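Local coordinates for protein enterochelin esterase (Salmonella enterica subsp. enterica serovar Typhimurium, PDB 3MGA) that probably hydrolyses the ester bonds of the siderophore ferric enterobactin, releasing its iron inside the bacterium, at residues L260-Q264 against E265-Q269. Sequence-based numbering, arbitrary orientation.
Sequences LAVQQ and ELLPQ
Ala261 O takes two N-H groups from the next turn of helix 256-273: Glu265 N at 2.9 Å, in the usual alpha-helical step, and Leu266 N, a weak bond of 3.3 Å. The acceptor of Leu267 N is Val262 O, five residues back, at 2.8 Å; that bond is nearly straight at both ends, with an N-H...O angle of 168°. The helix therefore widens into a pi-type turn at 262-264. Pro268 comes next after Leu267. Having no N-H, it cannot bond to the turn before, and its ring CD comes to 3.3 Å from Gln263 O. The axes of 260-264 and 265-269 are inclined to each other by 26°.

The apolar contacts lie on the side of the helix turned to the sheet. Val262 CG1, anti to the backbone N (chi1 161°), reaches Leu267 CG at 4.2 Å, the two side chains crossing at a slant, and comes to 4.3 Å from Leu266 CD2. Val262 and Leu266 both pack on Ile240, while Leu267 meets Leu204, so these three residues seat the helix on the central parallel strands of the hydrolase domain.

Glu265 holds the flank. Its extended side chain runs back beside the preceding turn, bringing OE1 to 3.4 Å from Ala261 CB. The carboxylate is taken up by Ser180 OG and the backbone N of Arg182, whose guanidinium also bonds Gln264 OE1.

Chemically, the wide turn and the proline trade regular helical bonding for a kink: carbonyls are shared or shifted by one residue, leucine and valine branches grip the sheet, and polar ends tie the outer flank to strand 174-180 and the turn after it.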
# COMPACT_ATOMS: atom_id res chain seq x y z
N LEU A 260 -12.22 2.48 -20.34
CA LEU A 260 -13.31 2.80 -21.26
C LEU A 260 -14.60 2.39 -20.56
O LEU A 260 -15.55 3.16 -20.51
CB LEU A 260 -13.18 2.07 -22.59
CG LEU A 260 -12.13 2.55 -23.58
CD1 LEU A 260 -11.98 1.57 -24.72
CD2 LEU A 260 -12.46 3.96 -24.11
N ALA A 261 -14.62 1.18 -20.02
CA ALA A 261 -15.78 0.63 -19.33
C ALA A 261 -16.21 1.49 -18.14
O ALA A 261 -17.40 1.70 -17.93
CB ALA A 261 -15.48 -0.80 -18.86
N VAL A 262 -15.24 1.95 -17.35
CA VAL A 262 -15.52 2.80 -16.19
C VAL A 262 -16.23 4.10 -16.59
O VAL A 262 -17.16 4.54 -15.92
CB VAL A 262 -14.22 3.13 -15.42
CG1 VAL A 262 -14.40 4.35 -14.52
CG2 VAL A 262 -13.73 1.91 -14.63
N GLN A 263 -15.82 4.68 -17.71
CA GLN A 263 -16.41 5.94 -18.16
C GLN A 263 -17.78 5.79 -18.83
O GLN A 263 -18.69 6.59 -18.57
CB GLN A 263 -15.45 6.64 -19.12
CG GLN A 263 -14.10 6.92 -18.51
CD GLN A 263 -13.14 7.51 -19.50
OE1 GLN A 263 -13.39 8.57 -20.07
NE2 GLN A 263 -12.00 6.84 -19.69
N GLN A 264 -17.92 4.77 -19.67
CA GLN A 264 -19.16 4.53 -20.43
C GLN A 264 -20.26 3.78 -19.68
O GLN A 264 -21.45 3.96 -19.95
CB GLN A 264 -18.82 3.73 -21.70
CG GLN A 264 -17.85 4.43 -22.66
CD GLN A 264 -17.38 3.51 -23.78
OE1 GLN A 264 -17.39 2.28 -23.64
NE2 GLN A 264 -16.93 4.11 -24.88
N GLU A 265 -19.86 2.95 -18.72
CA GLU A 265 -20.80 2.12 -17.97
C GLU A 265 -20.94 2.51 -16.50
O GLU A 265 -22.05 2.74 -16.02
CB GLU A 265 -20.33 0.67 -18.04
CG GLU A 265 -20.11 0.11 -19.45
CD GLU A 265 -19.33 -1.21 -19.45
OE1 GLU A 265 -18.77 -1.58 -18.39
OE2 GLU A 265 -19.27 -1.87 -20.50
N LEU A 266 -19.81 2.58 -15.78
CA LEU A 266 -19.82 2.84 -14.33
C LEU A 266 -20.17 4.27 -13.90
O LEU A 266 -21.10 4.46 -13.11
CB LEU A 266 -18.47 2.44 -13.71
CG LEU A 266 -18.35 2.59 -12.19
CD1 LEU A 266 -19.40 1.74 -11.49
CD2 LEU A 266 -16.95 2.24 -11.71
N LEU A 267 -19.43 5.26 -14.39
CA LEU A 267 -19.67 6.66 -14.01
C LEU A 267 -21.09 7.16 -14.22
O LEU A 267 -21.59 7.94 -13.41
CB LEU A 267 -18.67 7.61 -14.70
CG LEU A 267 -17.19 7.45 -14.30
CD1 LEU A 267 -16.40 8.66 -14.78
CD2 LEU A 267 -17.03 7.31 -12.81
N PRO A 268 -21.75 6.74 -15.32
CA PRO A 268 -23.14 7.19 -15.51
C PRO A 268 -24.07 6.55 -14.48
O PRO A 268 -25.03 7.17 -14.04
CB PRO A 268 -23.47 6.75 -16.94
CG PRO A 268 -22.15 6.62 -17.61
CD PRO A 268 -21.23 6.09 -16.53
N GLN A 269 -23.78 5.31 -14.09
CA GLN A 269 -24.57 4.64 -13.07
C GLN A 269 -24.37 5.36 -11.74
O GLN A 269 -25.33 5.65 -11.03
CB GLN A 269 -24.16 3.17 -12.92
CG GLN A 269 -24.65 2.20 -13.99
CD GLN A 269 -26.15 1.93 -13.91
OE1 GLN A 269 -26.97 2.86 -13.94
NE2 GLN A 269 -26.52 0.65 -13.85